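Local structure of myosin-I heavy chain (Dictyostelium discoideum, 5EJR) at residues A[214-217]-A[218-222]; A[324-327]-A[328-332]; A[403-406]-A[407-410]. The protein is an actin-based motor with ATPase activity that acts in early phagocytosis and adhesion, this chain being its tail MyTH4-FERM segment. All blocks are in the same frame, centred on the assembly; numbering follows the deposited sequence.

Contact 1 (A[214-217]-A[218-222]); sequences IRFI and DQSTK
A tight beta hairpin joins strands 211-215 and 221-225 of the ubiquitin-like first lobe of the FERM domain, and here its two arms meet at the turn. Ile214 and Lys222 form an antiparallel hydrogen-bonded pair: Ile214 N gives to Lys222 O at 2.9 Å, and Lys222 N returns a bond to Ile214 O. Arg215 and Thr221 are the next, non-hydrogen-bonded pair; their side chains run side by side, and Thr221 CG2 rests 3.3 Å from Ile214 O.

The loop closes through Phe216. Its N gives to Ser220 O, and its O accepts from Gln219 N at 3.0 Å, a donor standing above the carbonyl plane. Residues 216 to 219 form a type I turn, and Gln219 has left-handed backbone angles (phi 80°), the evidence for a G1-type bulge. The Asp218 carboxylate holds the loop to Ser220. With its CG between backbone N and carbonyl carbon (chi1 67°), OD1 swings back over the turn and accepts twice from Ser220: from OG at 2.7 Å on the syn side, and from N at 3.0 Å above the carboxylate plane, which makes an Asx turn. OD2 is bonded to Tyr243 OH, whose ring stacks on Phe216, so both carboxylate oxygens have partners.

The Phe216 ring crosses obliquely to Lys222, CE1 lying 3.8 Å from Lys222 CG. A type I turn followed by a G1 bulge is the mark of a 3:5 hairpin, and the same turn links the first two strands of ubiquitin.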
ATOM      1  N   ILE A 214       4.997   9.773  -6.827  1.00 27.25           N
ATOM      2  CA  ILE A 214       3.662  10.136  -6.324  1.00 24.62           C
ATOM      3  C   ILE A 214       3.048  11.258  -7.168  1.00 26.71           C
ATOM      4  O   ILE A 214       3.637  12.336  -7.304  1.00 25.96           O
ATOM      5  CB  ILE A 214       3.615  10.460  -4.800  1.00 25.64           C
ATOM      6  CG1 ILE A 214       4.461   9.469  -3.935  1.00 24.89           C
ATOM      7  CG2 ILE A 214       2.155  10.567  -4.301  1.00 23.36           C
ATOM      8  CD1 ILE A 214       4.000   8.023  -3.868  1.00 29.98           C
ATOM      9  N   ARG A 215       1.842  11.007  -7.706  1.00 23.10           N
ATOM     10  CA  ARG A 215       1.141  11.980  -8.535  1.00 23.05           C
ATOM     11  C   ARG A 215       0.256  12.898  -7.712  1.00 26.23           C
ATOM     12  O   ARG A 215      -0.179  12.535  -6.609  1.00 25.66           O
ATOM     13  CB  ARG A 215       0.323  11.285  -9.619  1.00 25.60           C
ATOM     14  CG  ARG A 215       1.154  10.377 -10.515  1.00 37.17           C
ATOM     15  CD  ARG A 215       0.457  10.115 -11.824  1.00 43.36           C
ATOM     16  NE  ARG A 215       0.796   8.798 -12.359  1.00 51.32           N
ATOM     17  CZ  ARG A 215       0.235   8.261 -13.439  1.00 67.07           C
ATOM     18  NH1 ARG A 215      -0.687   8.931 -14.122  1.00 53.95           N
ATOM     19  NH2 ARG A 215       0.596   7.052 -13.848  1.00 57.55           N
ATOM     20  N   PHE A 216      -0.004  14.096  -8.249  1.00 22.26           N
ATOM     21  CA  PHE A 216      -0.914  15.073  -7.661  1.00 21.66           C
ATOM     22  C   PHE A 216      -2.042  15.229  -8.661  1.00 29.57           C
ATOM     23  O   PHE A 216      -1.929  14.743  -9.781  1.00 30.05           O
ATOM     24  CB  PHE A 216      -0.216  16.414  -7.373  1.00 22.15           C
ATOM     25  CG  PHE A 216       0.646  16.368  -6.136  1.00 22.57           C
ATOM     26  CD1 PHE A 216       1.918  15.800  -6.173  1.00 25.18           C
ATOM     27  CD2 PHE A 216       0.202  16.916  -4.936  1.00 21.71           C
ATOM     28  CE1 PHE A 216       2.707  15.730  -5.010  1.00 25.80           C
ATOM     29  CE2 PHE A 216       0.997  16.860  -3.782  1.00 23.84           C
ATOM     30  CZ  PHE A 216       2.236  16.252  -3.825  1.00 22.63           C
ATOM     31  N   ILE A 217      -3.130  15.881  -8.258  1.00 29.16           N
ATOM     32  CA  ILE A 217      -4.332  16.094  -9.068  1.00 31.30           C
ATOM     33  C   ILE A 217      -4.049  16.850 -10.397  1.00 37.96           C
ATOM     34  O   ILE A 217      -4.761  16.637 -11.373  1.00 37.16           O
ATOM     35  CB  ILE A 217      -5.434  16.782  -8.191  1.00 34.51           C
ATOM     36  CG1 ILE A 217      -6.840  16.736  -8.851  1.00 35.29           C
ATOM     37  CG2 ILE A 217      -5.044  18.200  -7.780  1.00 35.13           C
ATOM     38  CD1 ILE A 217      -7.589  15.431  -8.656  1.00 38.93           C
ATOM     39  N   ASP A 218      -3.006  17.697 -10.434  1.00 37.95           N
ATOM     40  CA  ASP A 218      -2.663  18.471 -11.633  1.00 39.17           C
ATOM     41  C   ASP A 218      -1.874  17.640 -12.654  1.00 43.90           C
ATOM     42  O   ASP A 218      -1.520  18.150 -13.718  1.00 44.75           O
ATOM     43  CB  ASP A 218      -1.947  19.796 -11.265  1.00 40.77           C
ATOM     44  CG  ASP A 218      -0.559  19.697 -10.631  1.00 48.66           C
ATOM     45  OD1 ASP A 218      -0.130  18.572 -10.298  1.00 46.93           O
ATOM     46  OD2 ASP A 218       0.076  20.750 -10.432  1.00 56.35           O
ATOM     47  N   GLN A 219      -1.627  16.346 -12.321  1.00 39.91           N
ATOM     48  CA  GLN A 219      -0.898  15.339 -13.104  1.00 39.30           C
ATOM     49  C   GLN A 219       0.627  15.498 -12.967  1.00 39.85           C
ATOM     50  O   GLN A 219       1.384  14.717 -13.553  1.00 40.64           O
ATOM     51  CB  GLN A 219      -1.361  15.271 -14.577  1.00 41.31           C
ATOM     52  CG  GLN A 219      -2.812  14.851 -14.754  1.00 61.57           C
ATOM     53  CD  GLN A 219      -3.281  15.089 -16.169  1.00 92.67           C
ATOM     54  OE1 GLN A 219      -3.857  16.137 -16.489  1.00 90.87           O
ATOM     55  NE2 GLN A 219      -3.034  14.130 -17.056  1.00 85.66           N
ATOM     56  N   SER A 220       1.074  16.459 -12.131  1.00 32.18           N
ATOM     57  CA  SER A 220       2.493  16.647 -11.832  1.00 30.99           C
ATOM     58  C   SER A 220       2.882  15.553 -10.846  1.00 34.99           C
ATOM     59  O   SER A 220       2.006  14.937 -10.239  1.00 33.89           O
ATOM     60  CB  SER A 220       2.770  18.046 -11.277  1.00 32.34           C
ATOM     61  OG  SER A 220       2.539  18.143  -9.881  1.00 39.93           O
ATOM     62  N   THR A 221       4.174  15.288 -10.702  1.00 33.12           N
ATOM     63  CA  THR A 221       4.680  14.201  -9.861  1.00 33.38           C
ATOM     64  C   THR A 221       5.778  14.700  -8.935  1.00 35.96           C
ATOM     65  O   THR A 221       6.342  15.774  -9.170  1.00 37.41           O
ATOM     66  CB  THR A 221       5.183  13.052 -10.782  1.00 46.33           C
ATOM     67  OG1 THR A 221       4.261  12.847 -11.854  1.00 50.18           O
ATOM     68  CG2 THR A 221       5.334  11.745 -10.067  1.00 49.59           C
ATOM     69  N   LYS A 222       6.060  13.930  -7.870  1.00 28.65           N
ATOM     70  CA  LYS A 222       7.134  14.152  -6.904  1.00 27.06           C
ATOM     71  C   LYS A 222       7.763  12.806  -6.556  1.00 34.75           C
ATOM     72  O   LYS A 222       7.080  11.775  -6.540  1.00 33.59           O
ATOM     73  CB  LYS A 222       6.658  14.883  -5.625  1.00 27.08           C
ATOM     74  CG  LYS A 222       6.375  16.379  -5.803  1.00 33.56           C
ATOM     75  CD  LYS A 222       7.643  17.227  -5.855  1.00 29.09           C
ATOM     76  CE  LYS A 222       7.378  18.645  -6.291  1.00 34.14           C
ATOM     77  NZ  LYS A 222       8.614  19.474  -6.230  1.00 43.81           N
TER

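Contact 2 (A[324-327]-A[328-332]); sequences YCQI and RDEWM. With EDO (1,2-ethanediol), chain H.
Tyr324 and Arg328 lie one turn apart on helix 317-332, on the tightly packed side of this contact. Their side chains run alongside each other: with CG anti to the backbone N (chi1 162°), the Tyr324 ring extends along the helix, and Arg328 CB sits over one face, toward the rim. Tyr324 OH comes 3.4 Å from Arg328 CD and meets the guanidinium at its edge, with ring and guanidinium planes 78° apart. Beyond this point Arg328 reaches out, and NH2 bonds to Gln371 O. Four successive i to i+4 backbone bonds hold the helical turn, the first from Arg328 N to Tyr324 O at 2.9 Å and the last from Trp331 N to Ile327 O. Trp331 CB lies 3.5 Å from Ile327 O.

The looser part is at the partly exposed Cys325 and Asp329, whose side chains do not meet each other; Asp329 instead makes a salt bridge to Lys333. The Gln326 and Glu330 side is polar, and a ligand takes the place of a direct side-chain bond, since Gln326 NE2 is 3.9 Å from Glu330 OE1. A 1,2-ethanediol, probably from the crystallisation liquor, bridges them: Gln326 NE2 gives to its O2 at 2.9 Å, and that O2 lies 2.7 Å from both Glu330 OE1 and Glu330 OE2, so the bond to the carboxylate is not assigned to one oxygen. Glu330 OE1 makes a salt bridge to Arg295, OE2 a hydrogen bond to Tyr336 OH, and Gln326 OE1 accepts from Arg296 N.

The helix thus turns its Tyr324, Ile327 and Trp331 side to helices 341-355 and 402-416, while Gln326 and Glu330 face the end of strand 290-296.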
ATOM      1  N   TYR A 324      -9.016  23.421  -5.068  1.00 14.70           N
ATOM      2  CA  TYR A 324      -9.835  23.902  -6.172  1.00 14.65           C
ATOM      3  C   TYR A 324      -9.732  22.902  -7.345  1.00 17.58           C
ATOM      4  O   TYR A 324     -10.755  22.474  -7.864  1.00 14.60           O
ATOM      5  CB  TYR A 324      -9.414  25.336  -6.601  1.00 14.87           C
ATOM      6  CG  TYR A 324      -9.922  25.668  -7.990  1.00 15.47           C
ATOM      7  CD1 TYR A 324     -11.287  25.809  -8.242  1.00 14.51           C
ATOM      8  CD2 TYR A 324      -9.046  25.762  -9.067  1.00 17.28           C
ATOM      9  CE1 TYR A 324     -11.759  26.069  -9.521  1.00 15.23           C
ATOM     10  CE2 TYR A 324      -9.514  25.981 -10.360  1.00 17.81           C
ATOM     11  CZ  TYR A 324     -10.872  26.102 -10.585  1.00 22.25           C
ATOM     12  OH  TYR A 324     -11.316  26.361 -11.848  1.00 19.88           O
ATOM     13  N   CYS A 325      -8.492  22.556  -7.734  0.50 18.20           N
ATOM     14  CA  CYS A 325      -8.139  21.606  -8.787  0.50 20.53           C
ATOM     15  C   CYS A 325      -8.848  20.248  -8.575  0.50 20.74           C
ATOM     16  O   CYS A 325      -9.383  19.693  -9.528  0.50 18.65           O
ATOM     17  CB  CYS A 325      -6.621  21.455  -8.858  0.50 23.21           C
ATOM     18  SG  CYS A 325      -6.025  20.365 -10.177  0.50 29.12           S
ATOM     19  N   GLN A 326      -8.907  19.754  -7.320  1.00 15.80           N
ATOM     20  CA  GLN A 326      -9.541  18.463  -6.977  1.00 15.07           C
ATOM     21  C   GLN A 326     -11.062  18.527  -7.129  1.00 17.72           C
ATOM     22  O   GLN A 326     -11.637  17.610  -7.699  1.00 15.11           O
ATOM     23  CB  GLN A 326      -9.157  18.011  -5.555  1.00 15.48           C
ATOM     24  CG  GLN A 326      -9.768  16.678  -5.162  1.00 21.78           C
ATOM     25  CD  GLN A 326      -9.228  16.228  -3.836  1.00 26.22           C
ATOM     26  OE1 GLN A 326      -8.030  16.230  -3.606  1.00 14.66           O
ATOM     27  NE2 GLN A 326     -10.103  15.868  -2.933  1.00 15.45           N
ATOM     28  N   ILE A 327     -11.696  19.603  -6.655  1.00 14.04           N
ATOM     29  CA  ILE A 327     -13.161  19.736  -6.741  1.00 13.20           C
ATOM     30  C   ILE A 327     -13.569  19.938  -8.213  1.00 15.75           C
ATOM     31  O   ILE A 327     -14.586  19.400  -8.639  1.00 14.43           O
ATOM     32  CB  ILE A 327     -13.645  20.891  -5.831  1.00 15.14           C
ATOM     33  CG1 ILE A 327     -13.295  20.557  -4.342  1.00 15.16           C
ATOM     34  CG2 ILE A 327     -15.171  21.123  -6.000  1.00 15.10           C
ATOM     35  CD1 ILE A 327     -13.192  21.822  -3.465  1.00 11.56           C
ATOM     36  N   ARG A 328     -12.775  20.720  -8.963  1.00 13.17           N
ATOM     37  CA  ARG A 328     -13.024  20.982 -10.389  1.00 13.89           C
ATOM     38  C   ARG A 328     -12.954  19.667 -11.167  1.00 16.48           C
ATOM     39  O   ARG A 328     -13.812  19.422 -12.003  1.00 15.81           O
ATOM     40  CB  ARG A 328     -12.017  21.985 -10.984  1.00 13.62           C
ATOM     41  CG  ARG A 328     -12.563  22.614 -12.292  1.00 17.27           C
ATOM     42  CD  ARG A 328     -11.426  23.223 -13.101  1.00 22.43           C
ATOM     43  NE  ARG A 328     -11.899  24.001 -14.255  1.00 19.11           N
ATOM     44  CZ  ARG A 328     -12.119  23.485 -15.469  1.00 28.43           C
ATOM     45  NH1 ARG A 328     -11.956  22.188 -15.688  1.00 14.60           N
ATOM     46  NH2 ARG A 328     -12.517  24.268 -16.469  1.00 15.27           N
ATOM     47  N   ASP A 329     -11.961  18.815 -10.861  1.00 14.75           N
ATOM     48  CA  ASP A 329     -11.779  17.506 -11.504  1.00 15.38           C
ATOM     49  C   ASP A 329     -12.949  16.575 -11.239  1.00 18.22           C
ATOM     50  O   ASP A 329     -13.435  15.897 -12.166  1.00 18.79           O
ATOM     51  CB  ASP A 329     -10.443  16.880 -11.093  1.00 18.13           C
ATOM     52  CG  ASP A 329     -10.237  15.504 -11.685  1.00 34.34           C
ATOM     53  OD1 ASP A 329      -9.838  15.423 -12.863  1.00 35.63           O
ATOM     54  OD2 ASP A 329     -10.511  14.508 -10.978  1.00 39.90           O
ATOM     55  N   GLU A 330     -13.443  16.562  -9.974  1.00 12.77           N
ATOM     56  CA  GLU A 330     -14.602  15.745  -9.582  1.00 12.23           C
ATOM     57  C   GLU A 330     -15.853  16.237 -10.310  1.00 15.95           C
ATOM     58  O   GLU A 330     -16.686  15.417 -10.750  1.00 14.10           O
ATOM     59  CB  GLU A 330     -14.813  15.823  -8.053  1.00 13.14           C
ATOM     60  CG  GLU A 330     -13.737  15.055  -7.308  1.00 23.08           C
ATOM     61  CD  GLU A 330     -13.661  15.376  -5.826  1.00 38.93           C
ATOM     62  OE1 GLU A 330     -13.119  14.543  -5.070  1.00 29.37           O
ATOM     63  OE2 GLU A 330     -14.106  16.472  -5.418  1.00 32.60           O
ATOM     64  N   TRP A 331     -15.998  17.578 -10.414  1.00 11.57           N
ATOM     65  CA  TRP A 331     -17.091  18.187 -11.167  1.00 11.96           C
ATOM     66  C   TRP A 331     -16.978  17.722 -12.638  1.00 15.07           C
ATOM     67  O   TRP A 331     -17.990  17.318 -13.215  1.00 14.75           O
ATOM     68  CB  TRP A 331     -16.993  19.711 -11.132  1.00 10.73           C
ATOM     69  CG  TRP A 331     -17.855  20.430 -12.141  1.00 10.80           C
ATOM     70  CD1 TRP A 331     -17.433  21.081 -13.266  1.00 12.66           C
ATOM     71  CD2 TRP A 331     -19.283  20.520 -12.133  1.00 10.92           C
ATOM     72  NE1 TRP A 331     -18.516  21.581 -13.957  1.00 11.71           N
ATOM     73  CE2 TRP A 331     -19.668  21.231 -13.293  1.00 14.13           C
ATOM     74  CE3 TRP A 331     -20.286  20.031 -11.270  1.00 13.46           C
ATOM     75  CZ2 TRP A 331     -21.011  21.547 -13.569  1.00 14.33           C
ATOM     76  CZ3 TRP A 331     -21.616  20.341 -11.544  1.00 15.81           C
ATOM     77  CH2 TRP A 331     -21.969  21.045 -12.714  1.00 16.53           C
ATOM     78  N   MET A 332     -15.773  17.781 -13.227  1.00 11.37           N
ATOM     79  CA  MET A 332     -15.593  17.392 -14.646  1.00 14.18           C
ATOM     80  C   MET A 332     -15.779  15.887 -14.919  1.00 21.70           C
ATOM     81  O   MET A 332     -16.066  15.518 -16.055  1.00 21.77           O
ATOM     82  CB  MET A 332     -14.267  17.889 -15.223  1.00 15.23           C
ATOM     83  CG  MET A 332     -14.269  19.383 -15.500  1.00 18.02           C
ATOM     84  SD  MET A 332     -15.698  20.079 -16.394  1.00 20.56           S
ATOM     85  CE  MET A 332     -15.467  19.389 -18.086  1.00 18.22           C
TER
HETATM   86  C1  EDO H2407     -15.097  17.155  -1.970  1.00 29.55           C
HETATM   87  O1  EDO H2407     -15.535  15.849  -1.661  1.00 29.58           O
HETATM   88  C2  EDO H2407     -13.585  17.316  -2.319  1.00 28.11           C
HETATM   89  O2  EDO H2407     -12.969  16.205  -2.944  1.00 26.62           O

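Contact 3 (A[403-406]-A[407-410]); sequences EYLK and LMFI
A Tyr404 chi1 of -170° turns the ring away from the residue's own N, and a chi1 of -82° sets Met408 CG beside its N, a pairing that brings the ring and the thioether of residues one helical turn apart together. The chain of Met408 runs straight through CG to SD and bends only at chi3. Its sulfur sits 4.5 Å from the centroid of the Tyr404 ring, obliquely, making a Met-aromatic contact. The nearest approach is from Tyr404 CE2 to Met408 SD at 3.5 Å, and Met408 CG also comes to 3.7 Å from Tyr404 CE2. Leu405 CD2 reaches the same sulfur more loosely, at 4.2 Å from Met408 SD. Replacing Tyr404 with an alanine would probably leave the sulfur of Met408 without its aromatic partner and set the thioether free to turn.

Beneath these side chains the helix is regular, with four i to i+4 bonds, given by the N atoms of Leu407, Met408, Phe409 and Ile410; Ile410 N to Lys406 O, at 3.0 Å, is the straightest, with an N-H...O angle of 167°. The same carbonyl is crowded by carbon: Ile410 CG1 comes to 3.3 Å from Lys406 O, and the Phe409 ring presents its edge to it. Leu407 CG in turn lies 3.4 Å from Glu403 O.

Around this turn, Leu405 and Phe409 pack on helix 341-355, Leu407 and Ile410 on Phe320 of helix 317-332, and Lys406 makes a salt bridge from NZ to Glu321 of that same helix.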
ATOM      1  N   GLU A 403      -8.998  34.170  -7.453  1.00 19.84           N
ATOM      2  CA  GLU A 403      -9.223  33.542  -6.146  1.00 18.04           C
ATOM      3  C   GLU A 403     -10.702  33.573  -5.740  1.00 19.98           C
ATOM      4  O   GLU A 403     -11.216  32.582  -5.210  1.00 17.79           O
ATOM      5  CB  GLU A 403      -8.407  34.260  -5.059  1.00 18.98           C
ATOM      6  CG  GLU A 403      -8.532  33.568  -3.721  1.00 21.43           C
ATOM      7  CD  GLU A 403      -7.518  34.066  -2.726  1.00 42.67           C
ATOM      8  OE1 GLU A 403      -6.378  33.552  -2.745  1.00 33.70           O
ATOM      9  OE2 GLU A 403      -7.872  34.949  -1.914  1.00 37.39           O
ATOM     10  N   TYR A 404     -11.362  34.715  -5.937  1.00 16.95           N
ATOM     11  CA  TYR A 404     -12.762  34.838  -5.534  1.00 17.64           C
ATOM     12  C   TYR A 404     -13.686  33.960  -6.370  1.00 19.43           C
ATOM     13  O   TYR A 404     -14.683  33.457  -5.847  1.00 17.95           O
ATOM     14  CB  TYR A 404     -13.216  36.291  -5.503  1.00 21.27           C
ATOM     15  CG  TYR A 404     -14.567  36.476  -4.864  1.00 26.45           C
ATOM     16  CD1 TYR A 404     -14.718  36.448  -3.476  1.00 29.41           C
ATOM     17  CD2 TYR A 404     -15.712  36.618  -5.642  1.00 27.52           C
ATOM     18  CE1 TYR A 404     -15.973  36.599  -2.884  1.00 31.04           C
ATOM     19  CE2 TYR A 404     -16.963  36.790  -5.064  1.00 28.31           C
ATOM     20  CZ  TYR A 404     -17.095  36.759  -3.689  1.00 37.08           C
ATOM     21  OH  TYR A 404     -18.350  36.893  -3.154  1.00 44.01           O
ATOM     22  N   LEU A 405     -13.350  33.760  -7.657  1.00 16.29           N
ATOM     23  CA  LEU A 405     -14.119  32.885  -8.542  1.00 15.10           C
ATOM     24  C   LEU A 405     -13.968  31.406  -8.108  1.00 15.59           C
ATOM     25  O   LEU A 405     -14.930  30.646  -8.157  1.00 15.52           O
ATOM     26  CB  LEU A 405     -13.673  33.067  -9.993  1.00 15.20           C
ATOM     27  CG  LEU A 405     -14.059  34.382 -10.714  1.00 17.31           C
ATOM     28  CD1 LEU A 405     -13.256  34.512 -12.027  1.00 16.88           C
ATOM     29  CD2 LEU A 405     -15.583  34.470 -10.984  1.00 14.62           C
ATOM     30  N   LYS A 406     -12.791  31.024  -7.642  1.00 11.98           N
ATOM     31  CA  LYS A 406     -12.531  29.670  -7.170  1.00 13.19           C
ATOM     32  C   LYS A 406     -13.351  29.387  -5.883  1.00 16.83           C
ATOM     33  O   LYS A 406     -13.977  28.327  -5.779  1.00 16.46           O
ATOM     34  CB  LYS A 406     -11.017  29.425  -6.988  1.00 15.23           C
ATOM     35  CG  LYS A 406     -10.215  29.456  -8.315  1.00 16.28           C
ATOM     36  CD  LYS A 406      -8.725  29.365  -8.070  1.00 20.86           C
ATOM     37  CE  LYS A 406      -7.937  29.724  -9.302  1.00 25.91           C
ATOM     38  NZ  LYS A 406      -6.483  29.574  -9.086  1.00 22.14           N
ATOM     39  N   LEU A 407     -13.470  30.402  -5.002  1.00 11.36           N
ATOM     40  CA  LEU A 407     -14.254  30.300  -3.765  1.00 11.46           C
ATOM     41  C   LEU A 407     -15.741  30.209  -4.074  1.00 15.93           C
ATOM     42  O   LEU A 407     -16.450  29.459  -3.410  1.00 16.14           O
ATOM     43  CB  LEU A 407     -13.984  31.518  -2.838  1.00 11.25           C
ATOM     44  CG  LEU A 407     -12.587  31.618  -2.210  1.00 16.06           C
ATOM     45  CD1 LEU A 407     -12.328  33.014  -1.646  1.00 19.03           C
ATOM     46  CD2 LEU A 407     -12.419  30.626  -1.101  1.00 16.53           C
ATOM     47  N   MET A 408     -16.205  30.958  -5.103  1.00 13.92           N
ATOM     48  CA  MET A 408     -17.600  30.992  -5.557  1.00 14.14           C
ATOM     49  C   MET A 408     -17.950  29.616  -6.135  1.00 16.08           C
ATOM     50  O   MET A 408     -19.041  29.109  -5.898  1.00 14.95           O
ATOM     51  CB  MET A 408     -17.776  32.044  -6.675  1.00 17.86           C
ATOM     52  CG  MET A 408     -17.940  33.460  -6.204  1.00 23.93           C
ATOM     53  SD  MET A 408     -18.026  34.621  -7.622  1.00 31.25           S
ATOM     54  CE  MET A 408     -19.650  34.235  -8.289  1.00 27.82           C
ATOM     55  N   PHE A 409     -17.043  29.057  -6.945  1.00 11.82           N
ATOM     56  CA  PHE A 409     -17.233  27.726  -7.537  1.00 11.22           C
ATOM     57  C   PHE A 409     -17.366  26.678  -6.410  1.00 15.16           C
ATOM     58  O   PHE A 409     -18.333  25.928  -6.390  1.00 14.53           O
ATOM     59  CB  PHE A 409     -16.058  27.387  -8.466  1.00 11.81           C
ATOM     60  CG  PHE A 409     -15.980  25.924  -8.857  1.00 13.04           C
ATOM     61  CD1 PHE A 409     -16.979  25.336  -9.630  1.00 14.61           C
ATOM     62  CD2 PHE A 409     -14.943  25.120  -8.395  1.00 14.62           C
ATOM     63  CE1 PHE A 409     -16.908  23.981  -9.980  1.00 14.37           C
ATOM     64  CE2 PHE A 409     -14.881  23.766  -8.737  1.00 15.61           C
ATOM     65  CZ  PHE A 409     -15.875  23.204  -9.512  1.00 14.04           C
ATOM     66  N   ILE A 410     -16.427  26.687  -5.436  1.00 12.80           N
ATOM     67  CA  ILE A 410     -16.497  25.738  -4.320  1.00 13.37           C
ATOM     68  C   ILE A 410     -17.782  25.934  -3.512  1.00 14.50           C
ATOM     69  O   ILE A 410     -18.412  24.955  -3.173  1.00 13.65           O
ATOM     70  CB  ILE A 410     -15.230  25.771  -3.433  1.00 15.34           C
ATOM     71  CG1 ILE A 410     -13.976  25.402  -4.276  1.00 15.30           C
ATOM     72  CG2 ILE A 410     -15.411  24.832  -2.235  1.00 15.34           C
ATOM     73  CD1 ILE A 410     -12.612  25.914  -3.766  1.00 15.45           C
TER

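In the fold
The three contacts follow one another in chain order, all within the FERM part. Contact 1, the hairpin of the ubiquitin-like lobe, abuts contact 2 with centres about 14 Å apart: Ile217 CG1 is 3.7 Å from Gln326 CA, so the hairpin turn leans on the helix. Contact 2 meets contact 3 from its other side, with centres about 12 Å apart, Tyr324 CE1 lying 3.5 Å from Phe409 CD2 and Ile327 CD1 3.8 Å from Ile410 CG1. Contacts 1 and 3 do not touch; their nearest atoms are about 11 Å apart. Helix 317-332 therefore bridges the hairpin and helix 402-416, and the ethanediol beside contact 2 also bonds to Gly421 N.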